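Putative oxidoreductase (Bacteroides fragilis NCTC 9343, PDB 3FHL) probably works as an NAD(P)-dependent oxidoreductase of the Gfo/Idh/MocA family, with a nucleotide-binding Rossmann domain joined to a C-terminal alpha/beta domain. Local coordinates at residues G173-I184 and K209-H217; Q123-F131 and K255-A263. One frame throughout, in Å; residues are numbered along the deposited sequence. Where two conformers were deposited one is given.

Interaction 1: residues G173-I184 and K209-H217; sequences GGLTYNLGSHLI and KVDDYFIIH
One carboxylate oxygen, Asp-211 OD2, takes two bonds from the same threonine at the start of a helix, and in this contact a residue from a distant loop does what a local capping side chain often does. Thr-176 N donates to the syn lone pair of Asp-211 OD2 at 3.0 Å. The hydroxyl Thr-176 OG1 donates to that OD2 at 2.7 Å, coming from above the carboxylate plane, 45° out of it. With chi1 at -54°, Thr-176 OG1 lies beside its own backbone N, which lets both donors close on a single acceptor. The other oxygen, Asp-211 OD1, is held by Tyr-342. A third bond runs between backbones, from Leu-175 N to Asp-211 O (3.0 Å). Together they satisfy two amides of the first helical turn, and the negative charge would be expected to interact favourably with the helix dipole. Gly-174, at the N-cap, brings its CA within 3.4 Å of Asp-211 OD1.

Further along, Phe-214 packs where helix 175-178 gives way to helix 180-191. Its CZ lies 3.5 Å from Gly-180 CA, where the absence of a side chain permits the close approach, while Leu-183 CD1 meets the ring at its edge, 4.0 Å from CZ. Beyond the ring, Ile-184 CD1 and Thr-176 CG2 both reach Ile-216 CD1. Helices 175-178 and 180-191 thus rest on strand 213-221 of the large mixed sheet, with Leu-201 and Ala-233 of the flanking strands also touching Phe-214, and helix 328-347 packing against Thr-176 and Ile-184.

Interaction 2: residues Q123-F131 and K255-A263; sequences QNRRWDADF and KYGVDKQEA
The backbones of 123-131 and 255-263 come nearest at Asp-128 and Asp-259, whose CA atoms are 5.7 Å apart, each just ahead of a helix. One aspartate serves two helix starts: Asp-259 makes a capping bond to its own helix 261-266 through OD1, which accepts from Gln-261 N, and with OD2 takes the first amide of helix 129-139. That second bond, from Ala-129 N to Asp-259 OD2, is 2.8 Å long and almost straight at 176°, on the anti side but tilted out of the carboxylate plane. Asp-259 has CG anti to the backbone N (chi1 -177°), a torsion that carries the carboxylate over to the other segment.

Gln-261 NE2 also donates to Asp-259 OD1, from the opposite face of the carboxylate to Gln-261 N, and its OE1 accepts from the backbone N of Tyr-307 and from Trp-276 NE1. The carboxylates of Asp-128 and Asp-259 stack with planes 5° apart. Such closeness of like charges is probably eased by the donors around them, including the hydroxyl of Tyr-307 on Asp-128 OD1 and the guanidinium of Arg-125, whose NH1 donates to the syn lone pair of Asp-128 OD2, with that oxygen in the guanidinium plane. Arg-125 NH2 extends the salt-bridge network to Glu-262 OE1 at 3.5 Å. Waters complete the join: one accepts from Arg-125 NH1 and donates to Asp-259 O, and another, 2.6 Å from Asp-130 OD2, accepts from Lys-255 NZ, also salt-bridged to Glu-279, at 2.9 Å.

In the fold
Interactions 1 and 2 illustrate one principle in two places: a distant aspartate takes the first amides of a helix that its own turn cannot bond. Their centres are about 17 Å apart, and interaction 1 is nested within the chain loop that interaction 2 closes. They meet directly where His-182 CG packs 3.7 Å from Arg-125 CD, so that helix 180-191 links the two. Through residues 123-131, which follow the last Rossmann strand 119-122, interaction 2 ties the chain leaving the parallel sheet to the C-terminal domain, while interaction 1 lies within that domain. Lys-96, bonded to Ser-181 and touching His-182, reaches interaction 1 from just beyond Rossmann strand 91-95.

Interaction 1: residues G173-I184 and K209-H217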
loop_
_atom_site.group_PDB
_atom_site.type_symbol
_atom_site.label_atom_id
_atom_site.label_comp_id
_atom_site.label_asym_id
_atom_site.label_seq_id
_atom_site.Cartn_x
_atom_site.Cartn_y
_atom_site.Cartn_z
ATOM N N GLY C 173 -17.724 -12.413 7.819
ATOM C CA GLY C 173 -16.696 -13.000 8.674
ATOM C C GLY C 173 -15.300 -12.463 8.392
ATOM O O GLY C 173 -14.451 -12.413 9.291
ATOM N N GLY C 174 -15.061 -12.050 7.151
ATOM C CA GLY C 174 -13.720 -11.638 6.732
ATOM C C GLY C 174 -13.254 -10.279 7.229
ATOM O O GLY C 174 -14.010 -9.540 7.867
ATOM N N LEU C 175 -12.000 -9.952 6.923
ATOM C CA LEU C 175 -11.409 -8.665 7.289
ATOM C C LEU C 175 -12.031 -7.508 6.514
ATOM O O LEU C 175 -12.157 -6.409 7.041
ATOM C CB LEU C 175 -9.898 -8.680 7.029
ATOM C CG LEU C 175 -9.034 -7.737 7.867
ATOM C CD1 LEU C 175 -9.290 -7.962 9.343
ATOM C CD2 LEU C 175 -7.570 -7.931 7.557
ATOM N N THR C 176 -12.385 -7.764 5.257
ATOM C CA THR C 176 -13.004 -6.755 4.376
ATOM C C THR C 176 -14.354 -6.273 4.912
ATOM O O THR C 176 -14.702 -5.093 4.769
ATOM C CB THR C 176 -13.163 -7.300 2.945
ATOM O OG1 THR C 176 -11.890 -7.776 2.482
ATOM C CG2 THR C 176 -13.663 -6.208 1.963
ATOM N N TYR C 177 -15.101 -7.178 5.532
ATOM C CA TYR C 177 -16.316 -6.795 6.259
ATOM C C TYR C 177 -15.984 -6.149 7.600
ATOM O O TYR C 177 -16.407 -5.029 7.853
ATOM C CB TYR C 177 -17.250 -7.988 6.484
ATOM C CG TYR C 177 -18.271 -8.202 5.389
ATOM C CD1 TYR C 177 -18.121 -9.245 4.468
ATOM C CD2 TYR C 177 -19.392 -7.374 5.277
ATOM C CE1 TYR C 177 -19.061 -9.460 3.454
ATOM C CE2 TYR C 177 -20.343 -7.578 4.261
ATOM C CZ TYR C 177 -20.164 -8.624 3.353
ATOM O OH TYR C 177 -21.082 -8.846 2.348
ATOM N N ASN C 178 -15.209 -6.844 8.438
ATOM C CA ASN C 178 -14.963 -6.393 9.804
ATOM C C ASN C 178 -14.228 -5.056 9.930
ATOM O O ASN C 178 -14.673 -4.181 10.666
ATOM C CB ASN C 178 -14.270 -7.489 10.618
ATOM C CG ASN C 178 -15.197 -8.659 10.932
ATOM O OD1 ASN C 178 -16.385 -8.475 11.215
ATOM N ND2 ASN C 178 -14.651 -9.869 10.890
ATOM N N LEU C 179 -13.117 -4.893 9.211
ATOM C CA LEU C 179 -12.344 -3.656 9.297
ATOM C C LEU C 179 -12.541 -2.767 8.093
ATOM O O LEU C 179 -12.462 -1.549 8.201
ATOM C CB LEU C 179 -10.847 -3.936 9.488
ATOM C CG LEU C 179 -10.456 -4.574 10.827
ATOM C CD1 LEU C 179 -8.953 -4.681 10.903
ATOM C CD2 LEU C 179 -10.994 -3.760 11.990
ATOM N N GLY C 180 -12.776 -3.381 6.942
ATOM C CA GLY C 180 -12.997 -2.626 5.720
ATOM C C GLY C 180 -14.208 -1.722 5.781
ATOM O O GLY C 180 -14.162 -0.616 5.240
ATOM N N SER C 181 -15.282 -2.181 6.434
ATOM C CA SER C 181 -16.470 -1.345 6.650
ATOM C C SER C 181 -16.092 0.003 7.265
ATOM O O SER C 181 -16.488 1.039 6.745
ATOM C CB SER C 181 -17.527 -2.051 7.513
ATOM O OG SER C 181 -16.984 -2.434 8.770
ATOM N N HIS C 182 -15.278 -0.009 8.321
ATOM C CA HIS C 182 -14.847 1.240 8.964
ATOM C C HIS C 182 -14.060 2.161 8.030
ATOM O O HIS C 182 -14.273 3.371 8.028
ATOM C CB HIS C 182 -13.998 0.968 10.217
ATOM C CG HIS C 182 -14.704 0.189 11.280
ATOM N ND1 HIS C 182 -15.704 0.727 12.058
ATOM C CD2 HIS C 182 -14.518 -1.076 11.726
ATOM C CE1 HIS C 182 -16.122 -0.180 12.920
ATOM N NE2 HIS C 182 -15.416 -1.282 12.741
ATOM N N LEU C 183 -13.153 1.589 7.239
ATOM C CA LEU C 183 -12.271 2.381 6.375
ATOM C C LEU C 183 -13.016 2.955 5.191
ATOM O O LEU C 183 -12.751 4.082 4.780
ATOM C CB LEU C 183 -11.083 1.535 5.866
ATOM C CG LEU C 183 -10.189 0.893 6.944
ATOM C CD1 LEU C 183 -8.955 0.289 6.320
ATOM C CD2 LEU C 183 -9.766 1.917 8.021
ATOM N N ILE C 184 -13.880 2.137 4.598
ATOM C CA ILE C 184 -14.721 2.563 3.488
ATOM C C ILE C 184 -15.682 3.675 3.930
ATOM O O ILE C 184 -15.803 4.691 3.248
ATOM C CB ILE C 184 -15.521 1.384 2.884
ATOM C CG1 ILE C 184 -14.580 0.385 2.191
ATOM C CG2 ILE C 184 -16.505 1.916 1.864
ATOM C CD1 ILE C 184 -15.134 -1.024 2.044
ATOM N N LYS C 209 -9.754 -19.361 6.933
ATOM C CA LYS C 209 -11.012 -19.711 6.266
ATOM C C LYS C 209 -11.671 -18.510 5.577
ATOM O O LYS C 209 -12.440 -18.679 4.630
ATOM C CB LYS C 209 -11.989 -20.324 7.276
ATOM C CG LYS C 209 -11.442 -21.514 8.058
ATOM C CD LYS C 209 -12.431 -21.967 9.134
ATOM C CE LYS C 209 -11.816 -23.005 10.071
ATOM N NZ LYS C 209 -12.763 -23.418 11.153
ATOM N N VAL C 210 -11.378 -17.307 6.076
ATOM C CA VAL C 210 -11.883 -16.046 5.506
ATOM C C VAL C 210 -10.717 -15.100 5.223
ATOM O O VAL C 210 -9.632 -15.279 5.788
ATOM C CB VAL C 210 -12.911 -15.338 6.446
ATOM C CG1 VAL C 210 -14.226 -16.118 6.503
ATOM C CG2 VAL C 210 -12.341 -15.132 7.850
ATOM N N ASP C 211 -10.938 -14.099 4.366
ATOM C CA ASP C 211 -9.880 -13.146 4.018
ATOM C C ASP C 211 -9.282 -12.463 5.246
ATOM O O ASP C 211 -9.996 -12.094 6.197
ATOM C CB ASP C 211 -10.356 -12.129 2.961
ATOM C CG ASP C 211 -11.481 -11.223 3.465
ATOM O OD1 ASP C 211 -12.621 -11.701 3.564
ATOM O OD2 ASP C 211 -11.227 -10.031 3.738
ATOM N N ASP C 212 -7.957 -12.364 5.244
ATOM C CA ASP C 212 -7.216 -11.726 6.321
ATOM C C ASP C 212 -6.277 -10.680 5.741
ATOM O O ASP C 212 -5.323 -10.257 6.387
ATOM C CB ASP C 212 -6.473 -12.769 7.181
ATOM C CG ASP C 212 -5.553 -13.692 6.367
ATOM O OD1 ASP C 212 -5.140 -13.329 5.249
ATOM O OD2 ASP C 212 -5.224 -14.796 6.862
ATOM N N TYR C 213 -6.576 -10.261 4.511
ATOM C CA TYR C 213 -5.824 -9.223 3.837
ATOM C C TYR C 213 -6.754 -8.620 2.800
ATOM O O TYR C 213 -7.406 -9.352 2.059
ATOM C CB TYR C 213 -4.615 -9.820 3.090
ATOM C CG TYR C 213 -3.900 -8.831 2.201
ATOM C CD1 TYR C 213 -2.814 -8.109 2.685
ATOM C CD2 TYR C 213 -4.326 -8.593 0.883
ATOM C CE1 TYR C 213 -2.172 -7.183 1.899
ATOM C CE2 TYR C 213 -3.686 -7.654 0.085
ATOM C CZ TYR C 213 -2.600 -6.963 0.609
ATOM O OH TYR C 213 -1.937 -6.033 -0.140
ATOM N N PHE C 214 -6.763 -7.298 2.702
ATOM C CA PHE C 214 -7.398 -6.664 1.535
ATOM C C PHE C 214 -6.636 -5.428 1.142
ATOM O O PHE C 214 -6.014 -4.777 1.985
ATOM C CB PHE C 214 -8.902 -6.379 1.778
ATOM C CG PHE C 214 -9.192 -5.301 2.802
ATOM C CD1 PHE C 214 -9.042 -3.944 2.491
ATOM C CD2 PHE C 214 -9.633 -5.641 4.068
ATOM C CE1 PHE C 214 -9.304 -2.964 3.429
ATOM C CE2 PHE C 214 -9.918 -4.663 5.006
ATOM C CZ PHE C 214 -9.740 -3.320 4.686
ATOM N N ILE C 215 -6.642 -5.131 -0.149
ATOM C CA ILE C 215 -6.278 -3.817 -0.632
ATOM C C ILE C 215 -7.406 -3.371 -1.572
ATOM O O ILE C 215 -7.846 -4.143 -2.416
ATOM C CB ILE C 215 -4.877 -3.762 -1.310
ATOM C CG1 ILE C 215 -4.536 -2.321 -1.706
ATOM C CG2 ILE C 215 -4.764 -4.739 -2.509
ATOM C CD1 ILE C 215 -3.072 -2.067 -1.896
ATOM N N ILE C 216 -7.878 -2.141 -1.387
ATOM C CA ILE C 216 -8.997 -1.599 -2.155
ATOM C C ILE C 216 -8.640 -0.238 -2.700
ATOM O O ILE C 216 -8.137 0.628 -1.989
ATOM C CB ILE C 216 -10.284 -1.506 -1.288
ATOM C CG1 ILE C 216 -10.706 -2.909 -0.822
ATOM C CG2 ILE C 216 -11.407 -0.799 -2.059
ATOM C CD1 ILE C 216 -11.732 -2.930 0.311
ATOM N N HIS C 217 -8.922 -0.041 -3.979
ATOM C CA HIS C 217 -8.832 1.273 -4.571
ATOM C C HIS C 217 -10.224 1.739 -4.923
ATOM O O HIS C 217 -10.949 1.039 -5.624
ATOM C CB HIS C 217 -7.947 1.249 -5.816
ATOM C CG HIS C 217 -6.531 0.893 -5.511
ATOM N ND1 HIS C 217 -5.725 1.699 -4.741
ATOM C CD2 HIS C 217 -5.798 -0.204 -5.810
ATOM C CE1 HIS C 217 -4.543 1.128 -4.601
ATOM N NE2 HIS C 217 -4.559 -0.026 -5.246
#

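Interaction 2: residues Q123-F131 and K255-A263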
loop_
_atom_site.group_PDB
_atom_site.type_symbol
_atom_site.label_atom_id
_atom_site.label_comp_id
_atom_site.label_asym_id
_atom_site.label_seq_id
_atom_site.Cartn_x
_atom_site.Cartn_y
_atom_site.Cartn_z
ATOM N N GLN C 123 -21.646 3.948 13.654
ATOM C CA GLN C 123 -20.326 3.855 13.024
ATOM C C GLN C 123 -19.385 4.785 13.773
ATOM O O GLN C 123 -19.206 5.946 13.403
ATOM C CB GLN C 123 -20.406 4.209 11.527
ATOM C CG GLN C 123 -21.420 3.360 10.738
ATOM C CD GLN C 123 -21.153 3.333 9.250
ATOM O OE1 GLN C 123 -20.172 2.749 8.801
ATOM N NE2 GLN C 123 -22.041 3.945 8.472
ATOM N N ASN C 124 -18.774 4.270 14.837
ATOM C CA ASN C 124 -18.047 5.116 15.772
ATOM C C ASN C 124 -16.658 5.590 15.365
ATOM O O ASN C 124 -16.136 6.540 15.957
ATOM C CB ASN C 124 -17.958 4.454 17.145
ATOM C CG ASN C 124 -17.274 3.102 17.118
ATOM O OD1 ASN C 124 -16.959 2.544 16.075
ATOM N ND2 ASN C 124 -17.062 2.557 18.290
ATOM N N ARG C 125 -16.063 4.945 14.364
ATOM C CA ARG C 125 -14.697 5.291 13.980
ATOM C C ARG C 125 -14.599 6.597 13.210
ATOM O O ARG C 125 -13.503 7.081 12.922
ATOM C CB ARG C 125 -13.990 4.122 13.286
ATOM C CG ARG C 125 -13.667 2.982 14.278
ATOM C CD ARG C 125 -12.624 2.038 13.727
ATOM N NE ARG C 125 -12.360 0.910 14.621
ATOM C CZ ARG C 125 -11.488 0.924 15.630
ATOM N NH1 ARG C 125 -10.782 2.021 15.912
ATOM N NH2 ARG C 125 -11.332 -0.169 16.367
ATOM N N ARG C 126 -15.755 7.206 12.948
ATOM C CA ARG C 126 -15.803 8.594 12.509
ATOM C C ARG C 126 -15.330 9.537 13.623
ATOM O O ARG C 126 -14.963 10.679 13.363
ATOM C CB ARG C 126 -17.220 8.965 12.093
ATOM C CG ARG C 126 -17.744 8.146 10.940
ATOM C CD ARG C 126 -18.948 8.804 10.345
ATOM N NE ARG C 126 -19.692 7.944 9.431
ATOM C CZ ARG C 126 -20.837 8.308 8.867
ATOM N NH1 ARG C 126 -21.470 7.496 8.034
ATOM N NH2 ARG C 126 -21.347 9.500 9.135
ATOM N N TRP C 127 -15.314 9.037 14.857
ATOM C CA TRP C 127 -14.833 9.837 15.991
ATOM C C TRP C 127 -13.554 9.276 16.613
ATOM O O TRP C 127 -13.238 9.572 17.760
ATOM C CB TRP C 127 -15.939 9.988 17.050
ATOM C CG TRP C 127 -17.113 10.823 16.578
ATOM C CD1 TRP C 127 -17.226 12.192 16.628
ATOM C CD2 TRP C 127 -18.309 10.346 15.968
ATOM N NE1 TRP C 127 -18.430 12.589 16.082
ATOM C CE2 TRP C 127 -19.114 11.477 15.674
ATOM C CE3 TRP C 127 -18.784 9.072 15.630
ATOM C CZ2 TRP C 127 -20.364 11.367 15.069
ATOM C CZ3 TRP C 127 -20.036 8.967 15.033
ATOM C CH2 TRP C 127 -20.807 10.110 14.753
ATOM N N ASP C 128 -12.815 8.459 15.858
ATOM C CA ASP C 128 -11.452 8.087 16.263
ATOM C C ASP C 128 -10.604 9.347 16.235
ATOM O O ASP C 128 -10.824 10.205 15.382
ATOM C CB ASP C 128 -10.864 7.047 15.300
ATOM C CG ASP C 128 -11.211 5.611 15.688
ATOM O OD1 ASP C 128 -11.930 5.396 16.687
ATOM O OD2 ASP C 128 -10.754 4.677 14.990
ATOM N N ALA C 129 -9.647 9.457 17.162
ATOM C CA ALA C 129 -8.709 10.591 17.202
ATOM C C ALA C 129 -8.000 10.830 15.871
ATOM O O ALA C 129 -7.913 11.967 15.411
ATOM C CB ALA C 129 -7.665 10.399 18.335
ATOM N N ASP C 130 -7.515 9.753 15.253
ATOM C CA ASP C 130 -6.770 9.858 13.995
ATOM C C ASP C 130 -7.594 10.432 12.855
ATOM O O ASP C 130 -7.154 11.361 12.201
ATOM C CB ASP C 130 -6.085 8.527 13.603
ATOM C CG ASP C 130 -7.006 7.311 13.709
ATOM O OD1 ASP C 130 -8.219 7.406 13.429
ATOM O OD2 ASP C 130 -6.495 6.234 14.070
ATOM N N PHE C 131 -8.800 9.894 12.653
ATOM C CA PHE C 131 -9.705 10.376 11.586
ATOM C C PHE C 131 -10.204 11.807 11.798
ATOM O O PHE C 131 -10.253 12.619 10.852
ATOM C CB PHE C 131 -10.887 9.425 11.436
ATOM C CG PHE C 131 -11.810 9.780 10.306
ATOM C CD1 PHE C 131 -11.368 9.718 8.981
ATOM C CD2 PHE C 131 -13.120 10.164 10.558
ATOM C CE1 PHE C 131 -12.212 10.040 7.931
ATOM C CE2 PHE C 131 -13.988 10.492 9.491
ATOM C CZ PHE C 131 -13.527 10.419 8.185
ATOM N N LYS C 255 0.486 9.023 10.071
ATOM C CA LYS C 255 0.082 8.663 11.421
ATOM C C LYS C 255 0.165 7.147 11.625
ATOM O O LYS C 255 -0.207 6.384 10.746
ATOM C CB LYS C 255 -1.370 9.146 11.636
ATOM C CG LYS C 255 -2.021 8.770 12.967
ATOM C CD LYS C 255 -1.795 9.849 14.009
ATOM C CE LYS C 255 -2.720 9.717 15.223
ATOM N NZ LYS C 255 -2.449 8.495 16.030
ATOM N N TYR C 256 0.656 6.720 12.786
ATOM C CA TYR C 256 0.661 5.303 13.165
ATOM C C TYR C 256 -0.219 5.044 14.372
ATOM O O TYR C 256 -0.519 5.960 15.141
ATOM C CB TYR C 256 2.089 4.844 13.506
ATOM C CG TYR C 256 3.021 4.827 12.310
ATOM C CD1 TYR C 256 3.258 3.639 11.607
ATOM C CD2 TYR C 256 3.644 5.996 11.865
ATOM C CE1 TYR C 256 4.110 3.616 10.491
ATOM C CE2 TYR C 256 4.491 5.983 10.745
ATOM C CZ TYR C 256 4.713 4.785 10.070
ATOM O OH TYR C 256 5.548 4.766 8.982
ATOM N N GLY C 257 -0.612 3.787 14.537
ATOM C CA GLY C 257 -1.261 3.335 15.764
ATOM C C GLY C 257 -2.765 3.323 15.622
ATOM O O GLY C 257 -3.294 3.610 14.542
ATOM N N VAL C 258 -3.457 2.995 16.714
ATOM C CA VAL C 258 -4.919 3.008 16.727
ATOM C C VAL C 258 -5.468 3.856 17.870
ATOM O O VAL C 258 -4.758 4.186 18.819
ATOM C CB VAL C 258 -5.538 1.583 16.813
ATOM C CG1 VAL C 258 -5.386 0.845 15.480
ATOM C CG2 VAL C 258 -4.943 0.792 17.974
ATOM N N ASP C 259 -6.743 4.201 17.760
ATOM C CA ASP C 259 -7.423 4.976 18.784
ATOM C C ASP C 259 -7.478 4.183 20.093
ATOM O O ASP C 259 -7.655 2.957 20.093
ATOM C CB ASP C 259 -8.799 5.419 18.278
ATOM C CG ASP C 259 -9.526 6.299 19.267
ATOM O OD1 ASP C 259 -10.126 5.715 20.171
ATOM O OD2 ASP C 259 -9.502 7.538 19.138
ATOM N N LYS C 260 -7.299 4.895 21.199
ATOM C CA LYS C 260 -7.123 4.274 22.513
ATOM C C LYS C 260 -8.422 4.182 23.321
ATOM O O LYS C 260 -8.425 3.616 24.420
ATOM C CB LYS C 260 -6.096 5.073 23.322
ATOM C CG LYS C 260 -4.928 5.651 22.494
ATOM C CD LYS C 260 -4.307 6.901 23.167
ATOM C CE LYS C 260 -3.568 6.554 24.469
ATOM N NZ LYS C 260 -2.720 5.321 24.349
ATOM N N GLN C 261 -9.514 4.734 22.789
ATOM C CA GLN C 261 -10.788 4.788 23.531
ATOM C C GLN C 261 -11.362 3.429 23.870
ATOM O O GLN C 261 -11.775 3.211 25.006
ATOM C CB GLN C 261 -11.848 5.590 22.780
ATOM C CG GLN C 261 -11.628 7.078 22.791
ATOM C CD GLN C 261 -12.640 7.777 21.920
ATOM O OE1 GLN C 261 -13.672 8.246 22.403
ATOM N NE2 GLN C 261 -12.377 7.807 20.621
ATOM N N GLU C 262 -11.365 2.506 22.901
ATOM C CA GLU C 262 -11.994 1.201 23.102
ATOM C C GLU C 262 -11.310 0.393 24.213
ATOM O O GLU C 262 -11.990 -0.240 25.028
ATOM C CB GLU C 262 -12.047 0.403 21.794
ATOM C CG GLU C 262 -12.769 -0.938 21.928
ATOM C CD GLU C 262 -12.805 -1.754 20.640
ATOM O OE1 GLU C 262 -12.453 -1.224 19.565
ATOM O OE2 GLU C 262 -13.197 -2.939 20.714
ATOM N N ALA C 263 -9.982 0.443 24.262
ATOM C CA ALA C 263 -9.234 -0.185 25.360
ATOM C C ALA C 263 -9.570 0.426 26.733
ATOM O O ALA C 263 -9.754 -0.304 27.709
ATOM C CB ALA C 263 -7.724 -0.125 25.102
HETATM O O HOH W 1 -9.189 1.588 18.210
HETATM O O HOH W 2 -7.812 4.162 15.001
HETATM O O HOH W 3 -4.042 6.301 14.997
#